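Local coordinates for cerato-platanin-like protein (Moniliophthora perniciosa, PDB 3SUM) that is of uncertain function but adopts the double-psi beta-barrel fold of the cerato-platanins, proteins that fungi secrete, at residues F50-G61 with T76-F87. Residues are numbered along the deposited sequence; the frame is centred on the assembly and turned at random.
Sequences FVAAPEAQTECG and TVVDRVEEANLF
R80 reaches into the loop that follows strand 50-52 and fills it with donors. Its chain bends at CG (chi2 51°), which turns the guanidinium back toward the loop, between E55 and C60, with A53 O and T58 O at its edge. There NH2 gives a bond of 2.8 Å to T58 O, tilted from the carbonyl plane, and NH1 one of 3.0 Å to T58 OG1, lying in the guanidinium plane. NH1 also bonds A53 O from above that carbonyl's plane, while C60 SG stands 3.3 Å from R80 NE. T58 OG1 donates a hydrogen bond to P54 O, so the threonine hydroxyl accepts from R80 and donates within its own loop. With an alanine here, T58 O, T58 OG1 and A53 O would lose the guanidinium donors, and the loop would probably be freer to shift. Farther along, Q57 and N85 exchange two bonds: N85 N lies on a lone pair of Q57 OE1 at 2.7 Å, and Q57 NE2 meets N85 OD1 from above its plane, the two amides turned 81° apart. A water joins E55 N to V81 O, whereas L86 O, buried against P54 CD, has no polar partner.

The backbones pair in parallel: V51 N bonds T76 O, V51 O accepts from V78 N at 2.8 Å, and past a beta bulge A53 N bonds D79 O. G61 N closes on V77 O. Beside these bonds V78 CG1 sits over the F50 ring face, 3.6 Å from its centroid, and V51 CG2 packs on F87 CD1. D79 OD2 forms a salt bridge with K10 NZ and OD1 accepts from K22 N; T76 OG1 bonds N46. Within the barrel sheet, strand 50-52 lies between strands 71-79 and 86-89; strand 63-68 adds W64 against T58 and V77, helix 24-28 packs on V78, and a disulfide joins C60 of this loop to C23, just ahead of that helix.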
loop_
_atom_site.group_PDB
_atom_site.type_symbol
_atom_site.label_atom_id
_atom_site.label_comp_id
_atom_site.label_asym_id
_atom_site.label_seq_id
_atom_site.Cartn_x
_atom_site.Cartn_y
_atom_site.Cartn_z
ATOM N N PHE A 50 2.101 -0.775 2.311
ATOM C CA PHE A 50 2.380 0.250 1.330
ATOM C C PHE A 50 2.556 -0.369 -0.038
ATOM O O PHE A 50 3.083 -1.433 -0.166
ATOM C CB PHE A 50 3.696 0.942 1.690
ATOM C CG PHE A 50 3.589 1.922 2.815
ATOM C CD1 PHE A 50 2.351 2.335 3.282
ATOM C CD2 PHE A 50 4.739 2.418 3.412
ATOM C CE1 PHE A 50 2.265 3.272 4.346
ATOM C CE2 PHE A 50 4.685 3.358 4.458
ATOM C CZ PHE A 50 3.432 3.799 4.902
ATOM N N VAL A 51 2.162 0.381 -1.086
ATOM C CA VAL A 51 2.295 -0.122 -2.397
ATOM C C VAL A 51 2.742 1.000 -3.321
ATOM O O VAL A 51 2.532 2.173 -3.050
ATOM C CB VAL A 51 0.946 -0.662 -3.008
ATOM C CG1 VAL A 51 0.446 -1.971 -2.289
ATOM C CG2 VAL A 51 -0.145 0.416 -2.932
ATOM N N ALA A 52 3.429 0.597 -4.372
ATOM C CA ALA A 52 3.561 1.484 -5.546
ATOM C C ALA A 52 2.418 1.172 -6.434
ATOM O O ALA A 52 2.011 0.041 -6.531
ATOM C CB ALA A 52 4.888 1.166 -6.281
ATOM N N ALA A 53 1.920 2.153 -7.178
ATOM C CA ALA A 53 0.803 1.900 -8.053
ATOM C C ALA A 53 0.861 2.973 -9.115
ATOM O O ALA A 53 1.618 3.981 -8.975
ATOM C CB ALA A 53 -0.507 1.965 -7.256
ATOM N N PRO A 54 0.109 2.773 -10.199
ATOM C CA PRO A 54 0.327 3.663 -11.310
ATOM C C PRO A 54 -0.307 4.999 -11.041
ATOM O O PRO A 54 -1.396 5.067 -10.486
ATOM C CB PRO A 54 -0.464 3.004 -12.469
ATOM C CG PRO A 54 -0.770 1.679 -12.036
ATOM C CD PRO A 54 -0.720 1.606 -10.542
ATOM N N GLU A 55 0.308 6.038 -11.586
ATOM C CA GLU A 55 -0.253 7.348 -11.571
ATOM C C GLU A 55 -1.590 7.282 -12.409
ATOM O O GLU A 55 -1.718 6.485 -13.286
ATOM C CB GLU A 55 0.731 8.308 -12.278
ATOM C CG GLU A 55 0.307 9.770 -12.396
ATOM C CD GLU A 55 1.409 10.651 -13.111
ATOM O OE1 GLU A 55 1.063 11.675 -13.762
ATOM O OE2 GLU A 55 2.594 10.291 -13.038
ATOM N N ALA A 56 -2.508 8.192 -12.131
ATOM C CA ALA A 56 -3.759 8.369 -12.893
ATOM C C ALA A 56 -4.714 7.370 -12.391
ATOM O O ALA A 56 -5.783 7.750 -11.985
ATOM C CB ALA A 56 -3.606 8.296 -14.458
ATOM N N GLN A 57 -4.321 6.113 -12.341
ATOM C CA GLN A 57 -5.226 5.113 -11.734
ATOM C C GLN A 57 -5.317 5.223 -10.223
ATOM O O GLN A 57 -6.347 4.822 -9.645
ATOM C CB GLN A 57 -4.779 3.691 -12.010
ATOM C CG GLN A 57 -4.792 3.210 -13.347
ATOM C CD GLN A 57 -4.670 1.677 -13.338
ATOM O OE1 GLN A 57 -3.580 1.187 -13.512
ATOM N NE2 GLN A 57 -5.788 0.949 -13.201
ATOM N N THR A 58 -4.262 5.734 -9.598
ATOM C CA THR A 58 -4.216 5.875 -8.114
ATOM C C THR A 58 -3.544 7.206 -7.797
ATOM O O THR A 58 -2.615 7.630 -8.516
ATOM C CB THR A 58 -3.367 4.763 -7.432
ATOM O OG1 THR A 58 -1.983 4.922 -7.820
ATOM C CG2 THR A 58 -3.856 3.384 -7.949
ATOM N N GLU A 59 -3.994 7.836 -6.702
ATOM C CA GLU A 59 -3.430 9.083 -6.256
ATOM C C GLU A 59 -2.445 8.789 -5.163
ATOM O O GLU A 59 -2.567 7.759 -4.449
ATOM C CB GLU A 59 -4.511 10.029 -5.733
ATOM C CG GLU A 59 -5.439 10.528 -6.854
ATOM C CD GLU A 59 -4.646 11.284 -7.992
ATOM O OE1 GLU A 59 -3.888 12.243 -7.664
ATOM O OE2 GLU A 59 -4.741 10.872 -9.196
ATOM N N CYS A 60 -1.405 9.622 -5.121
ATOM C CA CYS A 60 -0.393 9.508 -4.094
ATOM C C CYS A 60 -1.079 9.582 -2.750
ATOM O O CYS A 60 -1.867 10.467 -2.506
ATOM C CB CYS A 60 0.641 10.616 -4.210
ATOM S SG CYS A 60 1.872 10.077 -5.447
ATOM N N GLY A 61 -0.750 8.658 -1.872
ATOM C CA GLY A 61 -1.353 8.689 -0.539
ATOM C C GLY A 61 -2.735 8.097 -0.475
ATOM O O GLY A 61 -3.280 7.979 0.639
ATOM N N THR A 76 -1.619 1.869 1.432
ATOM C CA THR A 76 -1.459 3.220 1.069
ATOM C C THR A 76 -0.590 3.241 -0.155
ATOM O O THR A 76 0.451 2.589 -0.201
ATOM C CB THR A 76 -0.781 3.958 2.215
ATOM O OG1 THR A 76 -1.606 3.773 3.365
ATOM C CG2 THR A 76 -0.727 5.499 1.939
ATOM N N VAL A 77 -0.977 4.053 -1.156
ATOM C CA VAL A 77 -0.114 4.222 -2.267
ATOM C C VAL A 77 1.000 5.215 -1.904
ATOM O O VAL A 77 0.716 6.361 -1.568
ATOM C CB VAL A 77 -0.961 4.775 -3.495
ATOM C CG1 VAL A 77 0.001 5.141 -4.718
ATOM C CG2 VAL A 77 -2.008 3.698 -3.966
ATOM N N VAL A 78 2.269 4.796 -2.024
ATOM C CA VAL A 78 3.377 5.592 -1.566
ATOM C C VAL A 78 4.419 5.784 -2.667
ATOM O O VAL A 78 5.398 6.509 -2.484
ATOM C CB VAL A 78 4.087 4.958 -0.351
ATOM C CG1 VAL A 78 3.073 4.772 0.890
ATOM C CG2 VAL A 78 4.842 3.617 -0.735
ATOM N N ASP A 79 4.187 5.166 -3.825
ATOM C CA ASP A 79 5.203 5.292 -4.895
ATOM C C ASP A 79 4.515 4.944 -6.215
ATOM O O ASP A 79 3.309 4.627 -6.224
ATOM C CB ASP A 79 6.309 4.278 -4.538
ATOM C CG ASP A 79 7.604 4.478 -5.337
ATOM O OD1 ASP A 79 7.746 5.474 -6.090
ATOM O OD2 ASP A 79 8.440 3.580 -5.186
ATOM N N ARG A 80 5.233 4.950 -7.321
ATOM C CA ARG A 80 4.592 4.750 -8.610
ATOM C C ARG A 80 5.260 3.563 -9.260
ATOM O O ARG A 80 6.446 3.352 -9.049
ATOM C CB ARG A 80 4.776 5.988 -9.579
ATOM C CG ARG A 80 3.500 6.918 -9.694
ATOM C CD ARG A 80 3.046 7.261 -8.229
ATOM N NE ARG A 80 1.991 8.277 -8.241
ATOM C CZ ARG A 80 0.712 7.974 -8.201
ATOM N NH1 ARG A 80 0.358 6.712 -8.163
ATOM N NH2 ARG A 80 -0.191 8.935 -8.194
ATOM N N VAL A 81 4.503 2.758 -9.998
ATOM C CA VAL A 81 5.097 1.866 -10.996
ATOM C C VAL A 81 4.401 2.341 -12.261
ATOM O O VAL A 81 3.328 2.937 -12.181
ATOM C CB VAL A 81 4.772 0.410 -10.737
ATOM C CG1 VAL A 81 5.630 -0.075 -9.593
ATOM C CG2 VAL A 81 3.276 0.211 -10.408
ATOM N N GLU A 82 4.945 2.140 -13.426
ATOM C CA GLU A 82 4.145 2.669 -14.557
ATOM C C GLU A 82 3.550 1.595 -15.446
ATOM O O GLU A 82 3.552 1.712 -16.682
ATOM C CB GLU A 82 4.963 3.658 -15.360
ATOM C CG GLU A 82 5.473 4.897 -14.585
ATOM C CD GLU A 82 6.599 4.528 -13.629
ATOM O OE1 GLU A 82 7.330 3.535 -13.914
ATOM O OE2 GLU A 82 6.761 5.240 -12.624
ATOM N N GLU A 83 3.062 0.536 -14.813
ATOM C CA GLU A 83 2.446 -0.558 -15.481
ATOM C C GLU A 83 1.000 -0.511 -15.072
ATOM O O GLU A 83 0.687 -0.481 -13.874
ATOM C CB GLU A 83 3.111 -1.843 -15.031
ATOM C CG GLU A 83 3.899 -2.578 -16.163
ATOM C CD GLU A 83 5.178 -1.918 -16.691
ATOM O OE1 GLU A 83 6.173 -1.717 -15.957
ATOM O OE2 GLU A 83 5.219 -1.640 -17.899
ATOM N N ALA A 84 0.086 -0.518 -16.028
ATOM C CA ALA A 84 -1.317 -0.383 -15.637
ATOM C C ALA A 84 -1.709 -1.535 -14.752
ATOM O O ALA A 84 -1.241 -2.660 -14.963
ATOM C CB ALA A 84 -2.277 -0.327 -16.884
ATOM N N ASN A 85 -2.594 -1.267 -13.794
ATOM C CA ASN A 85 -3.182 -2.335 -13.024
ATOM C C ASN A 85 -2.180 -3.122 -12.207
ATOM O O ASN A 85 -2.455 -4.269 -11.845
ATOM C CB ASN A 85 -3.936 -3.278 -13.963
ATOM C CG ASN A 85 -5.040 -2.541 -14.735
ATOM O OD1 ASN A 85 -5.752 -1.722 -14.170
ATOM N ND2 ASN A 85 -5.192 -2.866 -15.985
ATOM N N LEU A 86 -1.080 -2.495 -11.848
ATOM C CA LEU A 86 -0.078 -3.196 -11.071
ATOM C C LEU A 86 0.112 -2.510 -9.692
ATOM O O LEU A 86 0.332 -1.315 -9.623
ATOM C CB LEU A 86 1.271 -3.201 -11.794
ATOM C CG LEU A 86 2.434 -3.802 -10.957
ATOM C CD1 LEU A 86 2.246 -5.303 -10.533
ATOM C CD2 LEU A 86 3.802 -3.696 -11.721
ATOM N N PHE A 87 -0.001 -3.278 -8.600
ATOM C CA PHE A 87 0.502 -2.830 -7.323
ATOM C C PHE A 87 1.807 -3.554 -7.027
ATOM O O PHE A 87 1.956 -4.753 -7.350
ATOM C CB PHE A 87 -0.473 -3.240 -6.221
ATOM C CG PHE A 87 -1.728 -2.472 -6.223
ATOM C CD1 PHE A 87 -1.749 -1.147 -5.788
ATOM C CD2 PHE A 87 -2.898 -3.067 -6.654
ATOM C CE1 PHE A 87 -2.924 -0.430 -5.788
ATOM C CE2 PHE A 87 -4.083 -2.371 -6.651
ATOM C CZ PHE A 87 -4.109 -1.065 -6.244
HETATM O O HOH W 1 2.375 5.718 -13.438
#